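Local structure of Serine/threonine-protein kinase Tel1 (Chaetomium thermophilum, 6SKY) at residues A[2466-2471]-A[2505-2510]; A[2514-2519]-A[2543-2548]; A[2594-2597]-A[2603-2606]. The protein is a protein kinase of the ATM subfamily that transfers phosphate from ATP to serine or threonine residues and probably signals DNA damage to the checkpoint machinery. All coordinates share one frame; numbering follows the deposited sequence.

Interaction 1: residues A[2466-2471]-A[2505-2510]; sequences YHIWTG and SIWPAI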
# COMPACT_ATOMS: atom_id res chain seq x y z
N TYR A 2466 -6.68 -40.75 28.96
CA TYR A 2466 -7.57 -40.03 29.86
C TYR A 2466 -8.89 -39.70 29.20
O TYR A 2466 -9.93 -39.72 29.86
CB TYR A 2466 -6.90 -38.77 30.37
CG TYR A 2466 -5.99 -39.03 31.54
CD1 TYR A 2466 -6.50 -39.21 32.80
CD2 TYR A 2466 -4.62 -39.09 31.37
CE1 TYR A 2466 -5.68 -39.45 33.86
CE2 TYR A 2466 -3.80 -39.33 32.43
CZ TYR A 2466 -4.33 -39.51 33.67
OH TYR A 2466 -3.51 -39.75 34.74
N HIS A 2467 -8.88 -39.41 27.90
CA HIS A 2467 -10.12 -39.24 27.17
C HIS A 2467 -10.93 -40.53 27.17
O HIS A 2467 -12.15 -40.50 27.35
CB HIS A 2467 -9.85 -38.81 25.74
CG HIS A 2467 -9.30 -37.42 25.63
ND1 HIS A 2467 -7.99 -37.16 25.33
CD2 HIS A 2467 -9.90 -36.22 25.79
CE1 HIS A 2467 -7.79 -35.86 25.31
NE2 HIS A 2467 -8.94 -35.26 25.59
N ILE A 2468 -10.26 -41.66 26.98
CA ILE A 2468 -10.97 -42.93 27.00
C ILE A 2468 -11.55 -43.20 28.38
O ILE A 2468 -12.70 -43.63 28.51
CB ILE A 2468 -10.06 -44.07 26.53
CG1 ILE A 2468 -9.67 -43.86 25.08
CG2 ILE A 2468 -10.74 -45.40 26.70
CD1 ILE A 2468 -10.81 -43.47 24.20
N TRP A 2469 -10.77 -42.95 29.43
CA TRP A 2469 -11.26 -43.19 30.78
C TRP A 2469 -12.48 -42.32 31.08
O TRP A 2469 -13.48 -42.81 31.61
CB TRP A 2469 -10.16 -42.92 31.81
CG TRP A 2469 -10.53 -43.40 33.17
CD1 TRP A 2469 -10.29 -44.63 33.68
CD2 TRP A 2469 -11.22 -42.67 34.18
NE1 TRP A 2469 -10.78 -44.72 34.95
CE2 TRP A 2469 -11.36 -43.52 35.28
CE3 TRP A 2469 -11.73 -41.38 34.27
CZ2 TRP A 2469 -11.99 -43.12 36.45
CZ3 TRP A 2469 -12.36 -40.99 35.42
CH2 TRP A 2469 -12.48 -41.85 36.50
N THR A 2470 -12.41 -41.04 30.75
CA THR A 2470 -13.54 -40.16 30.99
C THR A 2470 -14.76 -40.58 30.19
O THR A 2470 -15.89 -40.49 30.67
CB THR A 2470 -13.17 -38.72 30.67
OG1 THR A 2470 -12.01 -38.36 31.43
CG2 THR A 2470 -14.29 -37.80 31.02
N GLY A 2471 -14.55 -41.05 28.96
CA GLY A 2471 -15.69 -41.47 28.16
C GLY A 2471 -16.35 -42.72 28.69
O GLY A 2471 -17.57 -42.86 28.61
N SER A 2505 0.51 -52.16 30.94
CA SER A 2505 0.90 -51.67 32.25
C SER A 2505 0.64 -50.18 32.41
O SER A 2505 0.94 -49.62 33.47
CB SER A 2505 2.38 -51.96 32.49
OG SER A 2505 3.19 -51.15 31.65
N ILE A 2506 0.11 -49.52 31.38
CA ILE A 2506 -0.20 -48.10 31.44
C ILE A 2506 -1.69 -47.87 31.64
O ILE A 2506 -2.08 -46.92 32.32
CB ILE A 2506 0.31 -47.38 30.18
CG1 ILE A 2506 1.71 -47.84 29.82
CG2 ILE A 2506 0.32 -45.89 30.41
CD1 ILE A 2506 2.30 -47.11 28.66
N TRP A 2507 -2.52 -48.70 31.06
CA TRP A 2507 -3.96 -48.50 31.20
C TRP A 2507 -4.44 -48.82 32.61
O TRP A 2507 -5.25 -48.06 33.15
CB TRP A 2507 -4.73 -49.31 30.16
CG TRP A 2507 -6.20 -49.34 30.40
CD1 TRP A 2507 -6.93 -50.40 30.79
CD2 TRP A 2507 -7.11 -48.24 30.30
NE1 TRP A 2507 -8.25 -50.05 30.93
CE2 TRP A 2507 -8.38 -48.72 30.63
CE3 TRP A 2507 -6.97 -46.90 29.96
CZ2 TRP A 2507 -9.50 -47.91 30.63
CZ3 TRP A 2507 -8.09 -46.10 29.96
CH2 TRP A 2507 -9.33 -46.61 30.29
N PRO A 2508 -4.00 -49.91 33.25
CA PRO A 2508 -4.42 -50.13 34.64
C PRO A 2508 -3.94 -49.06 35.60
O PRO A 2508 -4.66 -48.72 36.55
CB PRO A 2508 -3.83 -51.50 34.96
CG PRO A 2508 -3.73 -52.16 33.67
CD PRO A 2508 -3.32 -51.10 32.72
N ALA A 2509 -2.74 -48.53 35.38
CA ALA A 2509 -2.26 -47.45 36.23
C ALA A 2509 -3.17 -46.24 36.14
O ALA A 2509 -3.58 -45.68 37.17
CB ALA A 2509 -0.83 -47.09 35.85
N ILE A 2510 -3.51 -45.82 34.92
CA ILE A 2510 -4.38 -44.67 34.73
C ILE A 2510 -5.76 -44.95 35.29
O ILE A 2510 -6.40 -44.08 35.89
CB ILE A 2510 -4.43 -44.29 33.24
CG1 ILE A 2510 -3.11 -43.63 32.84
CG2 ILE A 2510 -5.59 -43.38 32.94
CD1 ILE A 2510 -3.11 -43.13 31.44
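The carbonyl oxygen of Y2466, whose ring packs on I2510, accepts a hydrogen bond from the backbone N of T2470, O to N 2.9 Å. The hydroxyl of T2470 lies near this oxygen and near the carbonyl oxygens of P2653 and L2654. Between helix 2461-2472 and the start of helix 2507-2522 there is no hydrogen bond, and the evidence for the contact is carbon against carbon. I2510 lays its CG2 methyl over one face of the Y2466 ring, 4.2 Å from the centroid and 15° off the ring normal, a CH-pi contact; its other branch reaches the rim, with CD1 4.0 Å from Y2466 CE2. W2507 contributes the second half. With CG anti to its own backbone N (chi1 170°), the indole extends across to the first helix, where its outermost carbon does the touching. CH2 of W2507 lies 4.0 Å from W2469 CA, and W2469 CD1 is at an equal 4.0 Å. CH2 comes to W2469 at the edge of its ring, near its plane; the two ring planes lie at 56°, an oblique pair that is neither a stack nor edge-to-face. I2468 adds its CG2, 4.0 Å from the same CH2 of W2507. A2494 of helix 2483-2497 touches both I2468 and W2507, and M2465 touches W2507 and I2510, which places the contact inside a three-helix junction. NE1 of W2469 makes a weak hydrogen bond to OD1 of D2511. With four of its five touching residues buried and no polar bond across it, the join probably depends on shape fit and exclusion of water.

Interaction 2: residues A[2514-2519]-A[2543-2548]; sequences SRVYHA and GQNFLS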
# COMPACT_ATOMS: atom_id res chain seq x y z
N SER A 2514 -6.92 -42.64 38.38
CA SER A 2514 -8.04 -41.74 38.17
C SER A 2514 -9.16 -42.03 39.15
O SER A 2514 -9.84 -41.11 39.61
CB SER A 2514 -8.54 -41.86 36.74
OG SER A 2514 -7.44 -42.02 35.87
N ARG A 2515 -9.36 -43.31 39.50
CA ARG A 2515 -10.38 -43.62 40.50
C ARG A 2515 -10.07 -42.96 41.83
O ARG A 2515 -10.95 -42.36 42.45
CB ARG A 2515 -10.50 -45.13 40.66
CG ARG A 2515 -11.06 -45.81 39.44
CD ARG A 2515 -11.47 -47.23 39.73
NE ARG A 2515 -12.12 -47.82 38.58
CZ ARG A 2515 -13.39 -47.61 38.26
NH1 ARG A 2515 -13.92 -48.19 37.19
NH2 ARG A 2515 -14.14 -46.82 39.01
N VAL A 2516 -8.81 -43.03 42.27
CA VAL A 2516 -8.52 -42.43 43.57
C VAL A 2516 -8.49 -40.90 43.50
O VAL A 2516 -8.88 -40.23 44.45
CB VAL A 2516 -7.23 -42.99 44.18
CG1 VAL A 2516 -7.31 -44.49 44.25
CG2 VAL A 2516 -6.03 -42.56 43.41
N TYR A 2517 -8.05 -40.32 42.37
CA TYR A 2517 -8.11 -38.87 42.23
C TYR A 2517 -9.55 -38.37 42.28
O TYR A 2517 -9.84 -37.36 42.92
CB TYR A 2517 -7.48 -38.43 40.91
CG TYR A 2517 -6.06 -37.96 41.02
CD1 TYR A 2517 -5.73 -36.88 41.80
CD2 TYR A 2517 -5.05 -38.58 40.32
CE1 TYR A 2517 -4.45 -36.45 41.90
CE2 TYR A 2517 -3.76 -38.15 40.41
CZ TYR A 2517 -3.47 -37.09 41.20
OH TYR A 2517 -2.18 -36.65 41.29
N HIS A 2518 -10.46 -39.07 41.62
CA HIS A 2518 -11.86 -38.67 41.64
C HIS A 2518 -12.46 -38.84 43.03
O HIS A 2518 -13.23 -37.99 43.49
CB HIS A 2518 -12.64 -39.48 40.61
CG HIS A 2518 -14.11 -39.25 40.65
ND1 HIS A 2518 -15.02 -40.28 40.70
CD2 HIS A 2518 -14.83 -38.11 40.63
CE1 HIS A 2518 -16.24 -39.78 40.71
NE2 HIS A 2518 -16.16 -38.46 40.67
N ALA A 2519 -12.13 -39.94 43.72
CA ALA A 2519 -12.62 -40.12 45.08
C ALA A 2519 -12.13 -39.01 45.99
O ALA A 2519 -12.88 -38.50 46.82
CB ALA A 2519 -12.19 -41.48 45.62
N GLY A 2543 -7.71 -40.28 51.94
CA GLY A 2543 -6.32 -39.89 51.81
C GLY A 2543 -5.36 -41.06 51.83
O GLY A 2543 -4.41 -41.12 51.04
N GLN A 2544 -5.59 -42.03 52.71
CA GLN A 2544 -4.67 -43.15 52.81
C GLN A 2544 -4.84 -44.10 51.64
O GLN A 2544 -3.85 -44.63 51.11
CB GLN A 2544 -4.85 -43.88 54.13
CG GLN A 2544 -3.80 -44.94 54.37
CD GLN A 2544 -2.40 -44.43 54.09
OE1 GLN A 2544 -1.72 -44.91 53.19
NE2 GLN A 2544 -1.96 -43.45 54.88
N ASN A 2545 -6.08 -44.35 51.22
CA ASN A 2545 -6.30 -45.12 50.00
C ASN A 2545 -5.62 -44.46 48.81
O ASN A 2545 -5.00 -45.13 47.98
CB ASN A 2545 -7.79 -45.29 49.75
CG ASN A 2545 -8.08 -46.17 48.56
OD1 ASN A 2545 -7.25 -47.00 48.18
ND2 ASN A 2545 -9.25 -46.00 47.97
N PHE A 2546 -5.71 -43.13 48.72
CA PHE A 2546 -5.07 -42.38 47.65
C PHE A 2546 -3.57 -42.57 47.67
O PHE A 2546 -2.95 -42.87 46.64
CB PHE A 2546 -5.44 -40.91 47.78
CG PHE A 2546 -4.66 -40.00 46.89
CD1 PHE A 2546 -5.02 -39.83 45.57
CD2 PHE A 2546 -3.58 -39.30 47.37
CE1 PHE A 2546 -4.31 -39.00 44.76
CE2 PHE A 2546 -2.86 -38.47 46.56
CZ PHE A 2546 -3.23 -38.32 45.25
N LEU A 2547 -2.95 -42.40 48.84
CA LEU A 2547 -1.49 -42.50 48.91
C LEU A 2547 -1.01 -43.91 48.60
O LEU A 2547 -0.01 -44.09 47.89
CB LEU A 2547 -1.01 -42.06 50.28
CG LEU A 2547 -0.89 -40.55 50.44
CD1 LEU A 2547 -0.55 -40.22 51.86
CD2 LEU A 2547 0.17 -40.02 49.51
N SER A 2548 -1.71 -44.92 49.11
CA SER A 2548 -1.32 -46.30 48.81
C SER A 2548 -1.44 -46.59 47.32
O SER A 2548 -0.49 -47.09 46.70
CB SER A 2548 -2.17 -47.26 49.63
OG SER A 2548 -3.53 -46.88 49.57
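F2546 meets V2516 from its very base, for its CA lies 4.1 Å from V2516 CB, and the pair also supplies the two CA atoms nearest each other across the segments, 5.3 Å apart. From CB the ring swings across to helix 2507-2522, because CG is anti to the backbone N (chi1 170°). CD1 of F2546 then comes within 3.6 Å of V2516 CG2, the methyl that sits between the valine's own backbone N and carbonyl carbon. One atom further, CE1 of F2546, still near the valine methyl, reaches Y2517, 3.8 Å from Y2517 CE1. At the tip, CZ of F2546 is still 4.0 Å from that same Y2517 CE1. The ring geometry identifies the interaction: planes at 69°, centroids 5.3 Å apart, and the CE1 edge of F2546 directed at the face of Y2517, offset toward its rim. This is an edge-to-face aromatic pair. The other end of Y2517 is fixed separately, since its hydroxyl is hydrogen-bonded to Q2607. A second edge-to-face pair joins F2546 to F2579 on strand 2576-2585, so this phenylalanine links the helices to the sheet. N2545 adds a looser margin, its backbone O lying 4.4 Å from V2516 CG1. The helix axes approach to 9.4 Å and run at 155° to each other. These values describe a nearly antiparallel helix pair joined by apolar side chains, and its aromatic side bears on the antiparallel sheet that, through K2610 on strand 2604-2611, contributes to the nucleotide pocket, an arrangement consistent with the N-lobe of a PI3-kinase-related protein kinase.

Interaction 3: residues A[2594-2597]-A[2603-2606]; sequences ILTA and RKYK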
# COMPACT_ATOMS: atom_id res chain seq x y z
N ILE A 2594 -5.17 -28.48 47.22
CA ILE A 2594 -3.97 -28.25 46.44
C ILE A 2594 -2.94 -29.29 46.87
O ILE A 2594 -2.29 -29.15 47.90
CB ILE A 2594 -3.43 -26.83 46.60
CG1 ILE A 2594 -4.45 -25.81 46.11
CG2 ILE A 2594 -2.17 -26.65 45.80
CD1 ILE A 2594 -5.32 -25.25 47.18
N LEU A 2595 -2.80 -30.33 46.07
CA LEU A 2595 -1.81 -31.36 46.32
C LEU A 2595 -0.48 -30.97 45.70
O LEU A 2595 -0.42 -30.17 44.78
CB LEU A 2595 -2.26 -32.70 45.74
CG LEU A 2595 -3.11 -33.64 46.57
CD1 LEU A 2595 -4.35 -32.97 47.07
CD2 LEU A 2595 -3.46 -34.82 45.71
N THR A 2596 0.59 -31.56 46.22
CA THR A 2596 1.91 -31.42 45.64
C THR A 2596 2.48 -32.80 45.40
O THR A 2596 2.36 -33.68 46.25
CB THR A 2596 2.85 -30.62 46.54
OG1 THR A 2596 2.19 -29.44 46.99
CG2 THR A 2596 4.10 -30.23 45.80
N ALA A 2597 3.08 -33.01 44.24
CA ALA A 2597 3.68 -34.28 43.89
C ALA A 2597 5.14 -34.06 43.58
O ALA A 2597 5.49 -33.18 42.79
CB ALA A 2597 2.97 -34.91 42.69
N ARG A 2603 11.27 -32.55 40.83
CA ARG A 2603 10.54 -31.29 40.71
C ARG A 2603 9.18 -31.43 41.37
O ARG A 2603 8.65 -32.53 41.53
CB ARG A 2603 10.38 -30.89 39.25
CG ARG A 2603 11.69 -30.66 38.55
CD ARG A 2603 11.49 -30.17 37.13
NE ARG A 2603 12.70 -30.42 36.35
CZ ARG A 2603 12.90 -29.99 35.11
NH1 ARG A 2603 14.04 -30.28 34.49
NH2 ARG A 2603 11.98 -29.26 34.49
N LYS A 2604 8.62 -30.29 41.76
CA LYS A 2604 7.35 -30.26 42.46
C LYS A 2604 6.24 -29.84 41.50
O LYS A 2604 6.29 -28.75 40.94
CB LYS A 2604 7.41 -29.31 43.65
CG LYS A 2604 8.48 -29.66 44.65
CD LYS A 2604 8.35 -28.82 45.90
CE LYS A 2604 9.37 -29.21 46.94
NZ LYS A 2604 9.13 -28.49 48.22
N TYR A 2605 5.26 -30.71 41.32
CA TYR A 2605 4.10 -30.45 40.48
C TYR A 2605 2.91 -30.28 41.40
O TYR A 2605 2.45 -31.24 42.01
CB TYR A 2605 3.87 -31.60 39.51
CG TYR A 2605 5.07 -31.99 38.70
CD1 TYR A 2605 5.39 -31.31 37.54
CD2 TYR A 2605 5.86 -33.05 39.08
CE1 TYR A 2605 6.48 -31.67 36.80
CE2 TYR A 2605 6.95 -33.41 38.34
CZ TYR A 2605 7.26 -32.72 37.20
OH TYR A 2605 8.35 -33.07 36.45
N LYS A 2606 2.42 -29.06 41.51
CA LYS A 2606 1.23 -28.83 42.31
C LYS A 2606 -0.02 -28.99 41.46
O LYS A 2606 0.02 -28.88 40.23
CB LYS A 2606 1.27 -27.45 42.95
CG LYS A 2606 2.54 -27.18 43.70
CD LYS A 2606 2.45 -25.88 44.44
CE LYS A 2606 1.27 -25.89 45.39
NZ LYS A 2606 1.16 -24.63 46.17
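K2606 and T2596 face each other as a non-hydrogen-bonded pair in an antiparallel beta hairpin, their CA atoms 4.3 Å apart; A2597 and Y2605 form the adjoining hydrogen-bonded pair. K2606 buries the most surface. Its aliphatic chain passes T2596, CG lying 4.0 Å from both T2596 OG1 and T2596 CG2, then bends at chi3 (57°) and brings CE to 3.5 Å from I2594 CG2. The lysine thus spans two residues of strand 2593-2599 through its methylenes, and it also touches F2663 of the nucleotide pocket. Cutting the lysine back to an alanine is likely to leave I2594 CG2 and the side chain of T2596 without this hydrocarbon cover. T2596 also meets K2604, with CG2 4.1 Å from K2604 CB. On the far edge of its strand, T2596 is backbone-bonded to A2580, which places the hairpin inside a larger sheet. A2597 makes both backbone bonds between 2594-2597 and 2603-2606; L2595 bonds to Q2607 further along. The two bonds of A2597 differ in geometry. Its N reaches Y2605 O at 2.9 Å from 37° above the carbonyl plane, whereas Y2605 N approaches A2597 O at 2.9 Å in the carbonyl plane, with an almost straight 175° at the hydrogen.

In the fold
Along the chain the three contacts close in series, none nested in or crossing another. Interaction 1 closes a 33-residue excursion that includes helix 2483-2497 and joins helix 2461-2472, in the FAT family region, to helix 2507-2522. That second helix continues into interaction 2, whose 23-residue connection includes strand 2534-2536 before returning as helix 2541-2552. Interaction 3 is local, closing a tight hairpin in the sheet. The contacts adjoin stepwise: W2469 of interaction 1 packs on S2514 of interaction 2, and F2546 of interaction 2 packs on L2595 of interaction 3. Interactions 1 and 3 do not touch, their nearest atoms being about 11 Å apart, so the helix pair bridges them.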